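Local structure of succinylglutamate desuccinylase/aspartoacylase (3LWU) at residues A60-Q68 and G110-N121; Q179-D190 and G228-C236. The protein binds a zinc ion and is probably a hydrolase of the succinylglutamate desuccinylase/aspartoacylase family, acting on ester bonds. One frame throughout, in Å; residues are numbered along the deposited sequence.

Contact 1: A60-Q68 and G110-N121; sequences ANVHGAEVQ and GRFDPITGVNWN. With ZN (zinc ion), chain C.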
ATOM      1  N   ALA A  60     -11.532  21.840   2.444  1.00 13.43           N
ATOM      2  CA  ALA A  60     -10.374  21.237   3.084  1.00 14.29           C
ATOM      3  C   ALA A  60     -10.219  19.783   2.690  1.00 14.30           C
ATOM      4  O   ALA A  60     -11.218  19.123   2.335  1.00 14.86           O
ATOM      5  CB  ALA A  60     -10.498  21.327   4.647  1.00 12.73           C
ATOM      6  N   ASN A  61      -8.977  19.285   2.776  1.00 14.22           N
ATOM      7  CA  ASN A  61      -8.702  17.826   2.953  1.00 15.28           C
ATOM      8  C   ASN A  61      -8.864  17.047   1.660  1.00 15.61           C
ATOM      9  O   ASN A  61      -9.112  15.859   1.675  1.00 15.88           O
ATOM     10  CB  ASN A  61      -9.590  17.269   4.083  1.00 14.29           C
ATOM     11  CG  ASN A  61      -9.028  16.013   4.803  1.00 16.02           C
ATOM     12  OD1 ASN A  61      -9.699  15.523   5.705  1.00 15.19           O
ATOM     13  ND2 ASN A  61      -7.814  15.528   4.448  1.00 14.31           N
ATOM     14  N   VAL A  62      -8.651  17.717   0.522  1.00 16.25           N
ATOM     15  CA  VAL A  62      -8.587  17.017  -0.754  1.00 16.31           C
ATOM     16  C   VAL A  62      -7.437  16.022  -0.784  1.00 15.87           C
ATOM     17  O   VAL A  62      -7.527  14.948  -1.389  1.00 16.26           O
ATOM     18  CB  VAL A  62      -8.481  17.988  -1.915  1.00 16.43           C
ATOM     19  CG1 VAL A  62      -8.140  17.243  -3.196  1.00 16.26           C
ATOM     20  CG2 VAL A  62      -9.805  18.737  -2.065  1.00 18.01           C
ATOM     21  N   HIS A  63      -6.344  16.404  -0.156  1.00 16.18           N
ATOM     22  CA  HIS A  63      -5.251  15.478   0.147  1.00 16.35           C
ATOM     23  C   HIS A  63      -5.624  14.880   1.469  1.00 16.44           C
ATOM     24  O   HIS A  63      -5.738  15.590   2.443  1.00 17.18           O
ATOM     25  CB  HIS A  63      -3.900  16.243   0.219  1.00 16.54           C
ATOM     26  CG  HIS A  63      -3.311  16.544  -1.125  1.00 15.12           C
ATOM     27  ND1 HIS A  63      -2.669  17.726  -1.422  1.00 19.47           N
ATOM     28  CD2 HIS A  63      -3.335  15.836  -2.281  1.00 17.18           C
ATOM     29  CE1 HIS A  63      -2.272  17.716  -2.683  1.00 14.93           C
ATOM     30  NE2 HIS A  63      -2.673  16.581  -3.233  1.00 17.88           N
ATOM     31  N   GLY A  64      -5.815  13.564   1.544  1.00 16.92           N
ATOM     32  CA  GLY A  64      -6.514  12.976   2.677  1.00 15.91           C
ATOM     33  C   GLY A  64      -5.807  12.979   4.015  1.00 15.92           C
ATOM     34  O   GLY A  64      -6.461  12.844   5.037  1.00 14.83           O
ATOM     35  N   ALA A  65      -4.479  13.104   4.004  1.00 16.01           N
ATOM     36  CA  ALA A  65      -3.684  13.198   5.226  1.00 15.47           C
ATOM     37  C   ALA A  65      -3.722  14.587   5.820  1.00 15.35           C
ATOM     38  O   ALA A  65      -3.343  14.806   6.971  1.00 14.77           O
ATOM     39  CB  ALA A  65      -2.173  12.818   4.925  1.00 15.50           C
ATOM     40  N   GLU A  66      -4.152  15.546   5.015  1.00 16.26           N
ATOM     41  CA  GLU A  66      -4.070  16.947   5.372  1.00 15.96           C
ATOM     42  C   GLU A  66      -5.337  17.372   6.096  1.00 15.87           C
ATOM     43  O   GLU A  66      -6.168  18.101   5.537  1.00 15.90           O
ATOM     44  CB  GLU A  66      -3.786  17.751   4.108  1.00 15.01           C
ATOM     45  CG  GLU A  66      -2.449  17.365   3.483  1.00 16.56           C
ATOM     46  CD  GLU A  66      -2.103  18.075   2.185  1.00 15.43           C
ATOM     47  OE1 GLU A  66      -2.808  19.037   1.839  1.00 17.47           O
ATOM     48  OE2 GLU A  66      -1.139  17.625   1.463  1.00 15.89           O
ATOM     49  N   VAL A  67      -5.474  16.877   7.337  1.00 15.85           N
ATOM     50  CA  VAL A  67      -6.728  16.957   8.070  1.00 15.39           C
ATOM     51  C   VAL A  67      -6.942  18.265   8.833  1.00 16.44           C
ATOM     52  O   VAL A  67      -8.098  18.550   9.187  1.00 16.40           O
ATOM     53  CB  VAL A  67      -6.973  15.726   9.015  1.00 15.57           C
ATOM     54  CG1 VAL A  67      -7.173  14.435   8.176  1.00 13.08           C
ATOM     55  CG2 VAL A  67      -5.843  15.563  10.069  1.00 13.30           C
ATOM     56  N   GLN A  68      -5.894  19.096   9.027  1.00 16.65           N
ATOM     57  CA  GLN A  68      -6.025  20.308   9.895  1.00 16.28           C
ATOM     58  C   GLN A  68      -7.064  21.291   9.367  1.00 15.82           C
ATOM     59  O   GLN A  68      -7.733  21.961  10.162  1.00 15.13           O
ATOM     60  CB  GLN A  68      -4.665  20.996  10.130  1.00 16.57           C
ATOM     61  CG  GLN A  68      -4.647  22.328  10.929  1.00 14.05           C
ATOM     62  CD  GLN A  68      -4.970  22.207  12.408  1.00 15.53           C
ATOM     63  OE1 GLN A  68      -5.595  21.218  12.889  1.00 17.36           O
ATOM     64  NE2 GLN A  68      -4.561  23.224  13.158  1.00 13.64           N
ATOM     65  N   GLY A 110      -3.293   9.481   1.316  1.00 17.17           N
ATOM     66  CA  GLY A 110      -4.350  10.358   0.836  1.00 17.47           C
ATOM     67  C   GLY A 110      -4.014  11.278  -0.284  1.00 17.60           C
ATOM     68  O   GLY A 110      -4.843  12.079  -0.700  1.00 18.12           O
ATOM     69  N   ARG A 111      -2.788  11.206  -0.781  1.00 17.59           N
ATOM     70  CA  ARG A 111      -2.314  12.195  -1.730  1.00 16.94           C
ATOM     71  C   ARG A 111      -2.736  11.926  -3.177  1.00 16.34           C
ATOM     72  O   ARG A 111      -2.962  12.869  -3.968  1.00 15.41           O
ATOM     73  CB  ARG A 111      -0.798  12.274  -1.647  1.00 17.75           C
ATOM     74  CG  ARG A 111      -0.185  13.328  -2.537  1.00 19.48           C
ATOM     75  CD  ARG A 111       1.334  13.301  -2.352  1.00 24.82           C
ATOM     76  NE  ARG A 111       1.976  14.361  -3.107  1.00 25.03           N
ATOM     77  CZ  ARG A 111       1.913  15.653  -2.769  1.00 27.49           C
ATOM     78  NH1 ARG A 111       1.257  16.033  -1.677  1.00 25.82           N
ATOM     79  NH2 ARG A 111       2.498  16.565  -3.543  1.00 28.12           N
ATOM     80  N   PHE A 112      -2.830  10.648  -3.516  1.00 15.48           N
ATOM     81  CA  PHE A 112      -3.104  10.268  -4.884  1.00 16.44           C
ATOM     82  C   PHE A 112      -4.033   9.070  -4.979  1.00 15.74           C
ATOM     83  O   PHE A 112      -4.235   8.333  -4.014  1.00 15.56           O
ATOM     84  CB  PHE A 112      -1.784  10.039  -5.649  1.00 16.43           C
ATOM     85  CG  PHE A 112      -0.788   9.135  -4.911  1.00 16.96           C
ATOM     86  CD1 PHE A 112      -0.981   7.773  -4.839  1.00 15.52           C
ATOM     87  CD2 PHE A 112       0.347   9.676  -4.306  1.00 17.98           C
ATOM     88  CE1 PHE A 112      -0.064   6.965  -4.171  1.00 18.61           C
ATOM     89  CE2 PHE A 112       1.284   8.871  -3.661  1.00 17.66           C
ATOM     90  CZ  PHE A 112       1.077   7.527  -3.584  1.00 18.89           C
ATOM     91  N   ASP A 113      -4.648   8.917  -6.138  1.00 15.76           N
ATOM     92  CA  ASP A 113      -5.454   7.734  -6.428  1.00 15.98           C
ATOM     93  C   ASP A 113      -4.576   6.489  -6.197  1.00 16.40           C
ATOM     94  O   ASP A 113      -3.554   6.337  -6.853  1.00 16.26           O
ATOM     95  CB  ASP A 113      -5.901   7.799  -7.876  1.00 16.28           C
ATOM     96  CG  ASP A 113      -6.895   6.698  -8.254  1.00 16.87           C
ATOM     97  OD1 ASP A 113      -6.934   5.652  -7.579  1.00 15.39           O
ATOM     98  OD2 ASP A 113      -7.675   6.918  -9.216  1.00 17.64           O
ATOM     99  N   PRO A 114      -5.003   5.580  -5.308  1.00 16.23           N
ATOM    100  CA  PRO A 114      -4.179   4.416  -4.998  1.00 16.83           C
ATOM    101  C   PRO A 114      -4.097   3.473  -6.161  1.00 16.45           C
ATOM    102  O   PRO A 114      -3.156   2.722  -6.234  1.00 17.85           O
ATOM    103  CB  PRO A 114      -4.850   3.812  -3.769  1.00 16.79           C
ATOM    104  CG  PRO A 114      -6.245   4.315  -3.789  1.00 17.31           C
ATOM    105  CD  PRO A 114      -6.220   5.634  -4.484  1.00 17.19           C
ATOM    106  N   ILE A 115      -5.015   3.584  -7.121  1.00 16.14           N
ATOM    107  CA  ILE A 115      -4.983   2.729  -8.302  1.00 16.17           C
ATOM    108  C   ILE A 115      -3.988   3.250  -9.360  1.00 16.85           C
ATOM    109  O   ILE A 115      -3.174   2.487  -9.866  1.00 18.27           O
ATOM    110  CB  ILE A 115      -6.381   2.567  -8.927  1.00 15.86           C
ATOM    111  CG1 ILE A 115      -7.339   1.907  -7.920  1.00 14.28           C
ATOM    112  CG2 ILE A 115      -6.289   1.758 -10.231  1.00 14.49           C
ATOM    113  CD1 ILE A 115      -8.776   1.757  -8.456  1.00 11.96           C
ATOM    114  N   THR A 116      -4.038   4.539  -9.669  1.00 16.34           N
ATOM    115  CA  THR A 116      -3.302   5.095 -10.800  1.00 16.49           C
ATOM    116  C   THR A 116      -2.067   5.947 -10.403  1.00 16.08           C
ATOM    117  O   THR A 116      -1.208   6.250 -11.241  1.00 16.92           O
ATOM    118  CB  THR A 116      -4.216   5.989 -11.620  1.00 16.36           C
ATOM    119  OG1 THR A 116      -4.645   7.086 -10.807  1.00 16.24           O
ATOM    120  CG2 THR A 116      -5.420   5.229 -12.146  1.00 17.01           C
ATOM    121  N   GLY A 117      -2.036   6.425  -9.171  1.00 15.98           N
ATOM    122  CA  GLY A 117      -0.953   7.285  -8.720  1.00 15.84           C
ATOM    123  C   GLY A 117      -1.191   8.759  -8.991  1.00 16.15           C
ATOM    124  O   GLY A 117      -0.365   9.605  -8.595  1.00 13.80           O
ATOM    125  N   VAL A 118      -2.325   9.088  -9.636  1.00 16.33           N
ATOM    126  CA  VAL A 118      -2.583  10.495  -9.973  1.00 16.55           C
ATOM    127  C   VAL A 118      -2.961  11.313  -8.745  1.00 16.24           C
ATOM    128  O   VAL A 118      -3.843  10.931  -7.958  1.00 15.93           O
ATOM    129  CB  VAL A 118      -3.565  10.649 -11.142  1.00 17.06           C
ATOM    130  CG1 VAL A 118      -3.729  12.093 -11.503  1.00 18.58           C
ATOM    131  CG2 VAL A 118      -3.031   9.860 -12.372  1.00 16.27           C
ATOM    132  N   ASN A 119      -2.219  12.412  -8.566  1.00 16.20           N
ATOM    133  CA  ASN A 119      -2.360  13.356  -7.488  1.00 16.67           C
ATOM    134  C   ASN A 119      -3.751  13.995  -7.556  1.00 17.35           C
ATOM    135  O   ASN A 119      -4.130  14.515  -8.581  1.00 17.44           O
ATOM    136  CB  ASN A 119      -1.260  14.417  -7.628  1.00 17.74           C
ATOM    137  CG  ASN A 119      -1.178  15.398  -6.411  1.00 21.94           C
ATOM    138  OD1 ASN A 119      -2.203  15.825  -5.851  1.00 20.74           O
ATOM    139  ND2 ASN A 119       0.064  15.744  -6.007  1.00 22.61           N
ATOM    140  N   TRP A 120      -4.513  13.928  -6.468  1.00 17.02           N
ATOM    141  CA  TRP A 120      -5.864  14.418  -6.483  1.00 17.71           C
ATOM    142  C   TRP A 120      -5.878  15.909  -6.802  1.00 18.58           C
ATOM    143  O   TRP A 120      -6.799  16.393  -7.432  1.00 18.54           O
ATOM    144  CB  TRP A 120      -6.526  14.232  -5.133  1.00 16.92           C
ATOM    145  CG  TRP A 120      -6.667  12.814  -4.621  1.00 16.35           C
ATOM    146  CD1 TRP A 120      -6.164  12.324  -3.440  1.00 17.54           C
ATOM    147  CD2 TRP A 120      -7.377  11.733  -5.231  1.00 16.14           C
ATOM    148  NE1 TRP A 120      -6.532  11.004  -3.278  1.00 19.08           N
ATOM    149  CE2 TRP A 120      -7.283  10.622  -4.361  1.00 16.88           C
ATOM    150  CE3 TRP A 120      -8.096  11.592  -6.423  1.00 14.26           C
ATOM    151  CZ2 TRP A 120      -7.855   9.403  -4.652  1.00 14.57           C
ATOM    152  CZ3 TRP A 120      -8.672  10.348  -6.710  1.00 14.01           C
ATOM    153  CH2 TRP A 120      -8.567   9.289  -5.815  1.00 15.26           C
ATOM    154  N   ASN A 121      -4.852  16.638  -6.351  1.00 20.07           N
ATOM    155  CA  ASN A 121      -4.767  18.068  -6.611  1.00 21.68           C
ATOM    156  C   ASN A 121      -4.207  18.450  -7.970  1.00 21.96           C
ATOM    157  O   ASN A 121      -3.871  19.636  -8.176  1.00 23.64           O
ATOM    158  CB  ASN A 121      -3.994  18.780  -5.512  1.00 21.64           C
ATOM    159  CG  ASN A 121      -4.351  20.259  -5.411  1.00 25.50           C
ATOM    160  OD1 ASN A 121      -5.492  20.681  -5.671  1.00 29.26           O
ATOM    161  ND2 ASN A 121      -3.364  21.060  -5.073  1.00 29.80           N
TER
HETATM  162 ZN    ZN C 374      -2.275  19.300  -0.130  1.00 29.18          ZN
HETATM  163  O   HOH W   1      -0.581  14.929   0.766  1.00 21.76           O
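The zinc site of this M14-type catalytic domain is backed by a second loop, whose G110, R111 and N119 meet H63 of the HxxE metal-binding motif. H63 ND1 and both carboxylate oxygens of E66 bind the zinc, E66 OE1 at 2.1 Å and OE2 more loosely at 2.6 Å; OE1 also accepts from T193 N, and H192 of strand 187-194 completes the protein ligands. Across the imidazole from the metal, H63 NE2 donates to N119 OD1 at 2.8 Å. The N-H...O angle is 178° and the oxygen lies in the ring plane, so the metal on ND1 and the second-shell asparagine on NE2 together fix the ring's rotation. N119 OD1 is itself gripped twice, because the backbone N of N121 closes an Asx turn on it. CG of N119 stands anti to the backbone N (chi1 -172°), which carries the amide to the histidine; the two planes are 59° apart. The backbones dock where G64 N donates to G110 O at 2.9 Å, from above the carbonyl plane; a CB on G110 would clash with G64 CA. V62 CG1 packs on W120 CB nearby. R111, extended from CG to NE, holds NH1 over the rim of one imidazole face, and water 1 bridges this NH1, at 3.3 Å, to E66 OE2, at 2.8 Å.

Contact 2: Q179-D190 and G228-C236; sequences QAMAHQADIVLD and GAMDEATFC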
ATOM      1  N   GLN A 179     -14.998  21.848  -8.278  1.00 18.63           N
ATOM      2  CA  GLN A 179     -14.664  23.011  -9.060  1.00 18.65           C
ATOM      3  C   GLN A 179     -15.949  23.744  -9.463  1.00 19.26           C
ATOM      4  O   GLN A 179     -15.978  25.007  -9.499  1.00 19.09           O
ATOM      5  CB  GLN A 179     -13.852  22.568 -10.294  1.00 18.60           C
ATOM      6  CG  GLN A 179     -13.316  23.687 -11.178  1.00 20.79           C
ATOM      7  CD  GLN A 179     -12.353  23.200 -12.287  1.00 20.92           C
ATOM      8  OE1 GLN A 179     -11.748  22.125 -12.202  1.00 15.75           O
ATOM      9  NE2 GLN A 179     -12.195  24.018 -13.316  1.00 21.56           N
ATOM     10  N   ALA A 180     -16.994  22.969  -9.774  1.00 19.01           N
ATOM     11  CA  ALA A 180     -18.308  23.526 -10.144  1.00 19.39           C
ATOM     12  C   ALA A 180     -18.825  24.431  -9.041  1.00 19.78           C
ATOM     13  O   ALA A 180     -19.355  25.499  -9.323  1.00 20.05           O
ATOM     14  CB  ALA A 180     -19.315  22.428 -10.410  1.00 19.23           C
HETATM   15  N   MSE A 181     -18.642  24.023  -7.779  1.00 19.73           N
HETATM   16  CA  MSE A 181     -19.000  24.893  -6.646  1.00 19.52           C
HETATM   17  C   MSE A 181     -18.036  26.084  -6.506  1.00 18.68           C
HETATM   18  O   MSE A 181     -18.478  27.220  -6.291  1.00 18.75           O
HETATM   19  CB  MSE A 181     -19.043  24.104  -5.346  1.00 19.46           C
HETATM   20  CG  MSE A 181     -20.216  23.159  -5.236  1.00 21.12           C
HETATM   21 SE   MSE A 181     -20.192  22.208  -3.500  0.75 21.34          SE
HETATM   22  CE  MSE A 181     -18.624  21.108  -3.854  1.00 18.20           C
ATOM     23  N   ALA A 182     -16.732  25.838  -6.647  1.00 17.64           N
ATOM     24  CA  ALA A 182     -15.726  26.898  -6.483  1.00 17.67           C
ATOM     25  C   ALA A 182     -15.947  28.027  -7.489  1.00 17.45           C
ATOM     26  O   ALA A 182     -15.790  29.214  -7.173  1.00 18.05           O
ATOM     27  CB  ALA A 182     -14.298  26.326  -6.617  1.00 17.65           C
ATOM     28  N   HIS A 183     -16.351  27.659  -8.700  1.00 17.35           N
ATOM     29  CA  HIS A 183     -16.581  28.636  -9.772  1.00 17.10           C
ATOM     30  C   HIS A 183     -17.713  29.640  -9.456  1.00 17.40           C
ATOM     31  O   HIS A 183     -17.731  30.717 -10.018  1.00 16.42           O
ATOM     32  CB  HIS A 183     -16.869  27.935 -11.106  1.00 16.80           C
ATOM     33  CG  HIS A 183     -15.645  27.528 -11.869  1.00 16.94           C
ATOM     34  ND1 HIS A 183     -14.546  28.344 -12.017  1.00 16.95           N
ATOM     35  CD2 HIS A 183     -15.360  26.387 -12.556  1.00 18.87           C
ATOM     36  CE1 HIS A 183     -13.628  27.717 -12.738  1.00 19.06           C
ATOM     37  NE2 HIS A 183     -14.104  26.536 -13.096  1.00 16.04           N
ATOM     38  N   GLN A 184     -18.639  29.260  -8.577  1.00 17.83           N
ATOM     39  CA  GLN A 184     -19.749  30.089  -8.206  1.00 18.56           C
ATOM     40  C   GLN A 184     -19.312  31.219  -7.299  1.00 17.98           C
ATOM     41  O   GLN A 184     -20.042  32.184  -7.192  1.00 17.65           O
ATOM     42  CB  GLN A 184     -20.837  29.287  -7.453  1.00 19.95           C
ATOM     43  CG  GLN A 184     -21.667  28.289  -8.300  1.00 23.00           C
ATOM     44  CD  GLN A 184     -22.621  28.984  -9.294  1.00 30.02           C
ATOM     45  OE1 GLN A 184     -22.666  30.229  -9.411  1.00 31.40           O
ATOM     46  NE2 GLN A 184     -23.383  28.172 -10.020  1.00 32.55           N
ATOM     47  N   ALA A 185     -18.149  31.100  -6.654  1.00 17.04           N
ATOM     48  CA  ALA A 185     -17.722  32.034  -5.611  1.00 17.51           C
ATOM     49  C   ALA A 185     -16.778  33.147  -6.119  1.00 17.56           C
ATOM     50  O   ALA A 185     -16.080  32.976  -7.108  1.00 18.48           O
ATOM     51  CB  ALA A 185     -17.075  31.294  -4.489  1.00 15.74           C
ATOM     52  N   ASP A 186     -16.739  34.266  -5.410  1.00 17.53           N
ATOM     53  CA  ASP A 186     -15.809  35.361  -5.739  1.00 17.57           C
ATOM     54  C   ASP A 186     -14.424  35.136  -5.132  1.00 16.60           C
ATOM     55  O   ASP A 186     -13.414  35.709  -5.589  1.00 16.71           O
ATOM     56  CB  ASP A 186     -16.364  36.687  -5.212  1.00 18.25           C
ATOM     57  CG  ASP A 186     -17.659  37.081  -5.893  1.00 20.26           C
ATOM     58  OD1 ASP A 186     -17.610  37.373  -7.105  1.00 27.53           O
ATOM     59  OD2 ASP A 186     -18.727  37.089  -5.235  1.00 20.94           O
ATOM     60  N   ILE A 187     -14.401  34.337  -4.076  1.00 14.87           N
ATOM     61  CA  ILE A 187     -13.226  34.082  -3.278  1.00 14.51           C
ATOM     62  C   ILE A 187     -13.195  32.599  -3.012  1.00 14.29           C
ATOM     63  O   ILE A 187     -14.193  32.036  -2.550  1.00 13.49           O
ATOM     64  CB  ILE A 187     -13.301  34.807  -1.913  1.00 14.61           C
ATOM     65  CG1 ILE A 187     -13.259  36.325  -2.117  1.00 14.01           C
ATOM     66  CG2 ILE A 187     -12.135  34.373  -1.014  1.00 12.48           C
ATOM     67  CD1 ILE A 187     -13.929  37.137  -0.962  1.00 13.21           C
ATOM     68  N   VAL A 188     -12.070  31.970  -3.335  1.00 14.56           N
ATOM     69  CA  VAL A 188     -11.904  30.526  -3.163  1.00 13.94           C
ATOM     70  C   VAL A 188     -10.703  30.286  -2.249  1.00 14.80           C
ATOM     71  O   VAL A 188      -9.635  30.817  -2.501  1.00 14.43           O
ATOM     72  CB  VAL A 188     -11.658  29.817  -4.515  1.00 14.12           C
ATOM     73  CG1 VAL A 188     -11.201  28.316  -4.307  1.00 11.28           C
ATOM     74  CG2 VAL A 188     -12.895  29.920  -5.387  1.00 11.78           C
ATOM     75  N   LEU A 189     -10.903  29.509  -1.182  1.00 15.06           N
ATOM     76  CA  LEU A 189      -9.828  29.121  -0.278  1.00 15.36           C
ATOM     77  C   LEU A 189      -9.770  27.610  -0.263  1.00 15.73           C
ATOM     78  O   LEU A 189     -10.751  26.939   0.147  1.00 16.10           O
ATOM     79  CB  LEU A 189     -10.053  29.639   1.134  1.00 15.04           C
ATOM     80  CG  LEU A 189     -10.323  31.142   1.301  1.00 16.64           C
ATOM     81  CD1 LEU A 189     -10.704  31.439   2.759  1.00 18.69           C
ATOM     82  CD2 LEU A 189      -9.171  32.004   0.835  1.00 16.68           C
ATOM     83  N   ASP A 190      -8.632  27.075  -0.706  1.00 15.71           N
ATOM     84  CA  ASP A 190      -8.363  25.633  -0.678  1.00 16.60           C
ATOM     85  C   ASP A 190      -7.397  25.392   0.455  1.00 15.85           C
ATOM     86  O   ASP A 190      -6.274  25.860   0.407  1.00 17.16           O
ATOM     87  CB  ASP A 190      -7.756  25.190  -2.007  1.00 16.54           C
ATOM     88  CG  ASP A 190      -7.732  23.688  -2.193  1.00 18.17           C
ATOM     89  OD1 ASP A 190      -8.323  22.949  -1.380  1.00 17.93           O
ATOM     90  OD2 ASP A 190      -7.086  23.235  -3.192  1.00 20.44           O
ATOM     91  N   GLY A 228      -2.995  22.141 -13.007  1.00 33.84           N
ATOM     92  CA  GLY A 228      -3.966  21.155 -12.548  1.00 32.27           C
ATOM     93  C   GLY A 228      -4.557  21.338 -11.144  1.00 31.10           C
ATOM     94  O   GLY A 228      -5.357  20.476 -10.747  1.00 28.72           O
ATOM     95  N   ALA A 229      -4.162  22.416 -10.414  1.00 29.53           N
ATOM     96  CA  ALA A 229      -4.585  22.662  -8.997  1.00 29.39           C
ATOM     97  C   ALA A 229      -5.834  23.540  -8.896  1.00 29.63           C
ATOM     98  O   ALA A 229      -6.100  24.339  -9.786  1.00 29.20           O
ATOM     99  CB  ALA A 229      -3.456  23.280  -8.178  1.00 28.02           C
HETATM  100  N   MSE A 230      -6.563  23.404  -7.784  1.00 30.65           N
HETATM  101  CA  MSE A 230      -7.833  24.134  -7.539  1.00 31.04           C
HETATM  102  C   MSE A 230      -7.666  25.635  -7.637  1.00 30.93           C
HETATM  103  O   MSE A 230      -8.496  26.304  -8.280  1.00 31.40           O
HETATM  104  CB  MSE A 230      -8.456  23.788  -6.163  1.00 31.60           C
HETATM  105  CG  MSE A 230      -9.585  24.769  -5.700  1.00 32.60           C
HETATM  106 SE   MSE A 230     -11.139  24.625  -6.905  0.75 32.96          SE
HETATM  107  CE  MSE A 230     -12.175  23.322  -5.818  1.00 30.72           C
ATOM    108  N   ASP A 231      -6.606  26.173  -7.033  1.00 30.19           N
ATOM    109  CA  ASP A 231      -6.425  27.621  -7.082  1.00 29.80           C
ATOM    110  C   ASP A 231      -6.290  28.096  -8.531  1.00 29.02           C
ATOM    111  O   ASP A 231      -7.032  28.950  -8.953  1.00 28.09           O
ATOM    112  CB  ASP A 231      -5.312  28.133  -6.132  1.00 30.07           C
ATOM    113  CG  ASP A 231      -3.924  27.497  -6.369  1.00 30.67           C
ATOM    114  OD1 ASP A 231      -3.752  26.454  -7.069  1.00 30.78           O
ATOM    115  OD2 ASP A 231      -2.982  28.077  -5.798  1.00 32.74           O
ATOM    116  N   GLU A 232      -5.415  27.464  -9.311  1.00 29.30           N
ATOM    117  CA  GLU A 232      -5.204  27.791 -10.743  1.00 28.60           C
ATOM    118  C   GLU A 232      -6.434  27.566 -11.616  1.00 27.41           C
ATOM    119  O   GLU A 232      -6.735  28.381 -12.495  1.00 27.93           O
ATOM    120  CB  GLU A 232      -4.072  26.933 -11.308  1.00 29.29           C
ATOM    121  CG  GLU A 232      -2.750  27.100 -10.550  1.00 32.63           C
ATOM    122  CD  GLU A 232      -1.847  25.842 -10.495  1.00 35.01           C
ATOM    123  OE1 GLU A 232      -2.238  24.731 -10.942  1.00 34.98           O
ATOM    124  OE2 GLU A 232      -0.727  26.007  -9.973  1.00 36.79           O
ATOM    125  N   ALA A 233      -7.151  26.471 -11.382  1.00 26.04           N
ATOM    126  CA  ALA A 233      -8.394  26.193 -12.122  1.00 26.00           C
ATOM    127  C   ALA A 233      -9.440  27.315 -11.936  1.00 25.21           C
ATOM    128  O   ALA A 233     -10.220  27.623 -12.827  1.00 24.92           O
ATOM    129  CB  ALA A 233      -8.968  24.859 -11.698  1.00 25.21           C
ATOM    130  N   THR A 234      -9.414  27.901 -10.753  1.00 24.88           N
ATOM    131  CA  THR A 234     -10.320  28.940 -10.315  1.00 25.58           C
ATOM    132  C   THR A 234      -9.929  30.322 -10.845  1.00 25.22           C
ATOM    133  O   THR A 234     -10.791  31.018 -11.362  1.00 24.07           O
ATOM    134  CB  THR A 234     -10.353  28.951  -8.775  1.00 24.76           C
ATOM    135  OG1 THR A 234     -11.136  27.845  -8.343  1.00 28.89           O
ATOM    136  CG2 THR A 234     -10.962  30.145  -8.255  1.00 28.11           C
ATOM    137  N   PHE A 235      -8.650  30.703 -10.715  1.00 25.38           N
ATOM    138  CA  PHE A 235      -8.203  32.063 -11.093  1.00 26.19           C
ATOM    139  C   PHE A 235      -7.728  32.241 -12.521  1.00 26.02           C
ATOM    140  O   PHE A 235      -7.855  33.328 -13.061  1.00 25.61           O
ATOM    141  CB  PHE A 235      -7.156  32.661 -10.112  1.00 26.89           C
ATOM    142  CG  PHE A 235      -5.758  31.963 -10.076  1.00 30.13           C
ATOM    143  CD1 PHE A 235      -4.794  32.186 -11.086  1.00 32.19           C
ATOM    144  CD2 PHE A 235      -5.360  31.219  -8.950  1.00 33.30           C
ATOM    145  CE1 PHE A 235      -3.500  31.612 -11.008  1.00 31.99           C
ATOM    146  CE2 PHE A 235      -4.054  30.621  -8.853  1.00 32.66           C
ATOM    147  CZ  PHE A 235      -3.132  30.822  -9.887  1.00 33.09           C
ATOM    148  N   CYS A 236      -7.167  31.198 -13.136  1.00 26.00           N
ATOM    149  CA  CYS A 236      -6.575  31.364 -14.468  1.00 26.12           C
ATOM    150  C   CYS A 236      -7.538  31.921 -15.495  1.00 24.22           C
ATOM    151  O   CYS A 236      -7.197  32.875 -16.187  1.00 23.05           O
ATOM    152  CB  CYS A 236      -5.960  30.071 -14.989  1.00 26.50           C
ATOM    153  SG  CYS A 236      -4.308  29.736 -14.267  1.00 35.71           S
TER
HETATM  154  O   HOH W   2     -13.523  30.890 -11.034  1.00 15.02           O
HETATM  155  O   HOH W   3      -5.175  24.518  -4.886  1.00 25.45           O
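M230, a selenomethionine, reaches from its helix into the angle between A182 and D190. With chi1 at 166° CG points away from the backbone N, and the bends at chi2 and chi3 then bring SE to 3.6 Å from A182 CB while CB and CG stay against D190. D190 OD2 approaches M230 CB at 3.3 Å, the two side chains crossing obliquely. One turn on, T234 meets V188 tip to tip: CG2 of T234 lies only 3.5 Å from CG2 of V188, closer than usual for two methyl groups. The threonine hydroxyl is turned back to its own helix, donating to M230 O at 3.1 Å, from the opposite face of that carbonyl to T234 N. A233 CB rests against the amide of Q179, 3.7 Å from NE2.

This is helix-on-strand packing in the catalytic domain: the axes of strand 187-190 and helix 230-236 run antiparallel at 169°, 9.0 Å apart, and V188 and D190 point their CB atoms at the helix. The segments share no direct hydrogen bond, but two waters bridge them. Water 2 links H183 ND1, in the imidazole plane, to T234 O; water 3 donates to D190 OD2 and accepts from D231 N.

Behind this layer, Q179 NE2 donates to H183 NE2 at 3.2 Å, and its OE1 accepts from F125 N. With an alanine here, A233 CB would probably face a gap and F125 N would probably lose its acceptor, while H183 NE2 would lose one of its bonds and is likely to be held less firmly. D190 OD1 is held by Q59 NE2 of strand 56-60, and OD2 also takes a weak bond from H192 NE2.

From the N terminus, the chain leaves strand 56-60 into 60-68, passes through helix 68-80, strand 89-92 and helix 97-100, and returns at 110-121, where contact 1 closes the first loop, joining the turn after strand 56-60 to the loop before helix 131-138. Contact 2 opens only afterwards and, past an excursion through strands, ties the end of helix 170-182 and strand 187-194 to helix 230-247; the two loops follow in series, neither enclosing nor crossing the other. Their centres lie 18 Å apart, yet they touch where N121 OD1 is 3.6 Å from M230 N. Strand 187-194 supplies both D190 of contact 2 and H192, which binds the zinc alongside H63 and E66 of contact 1.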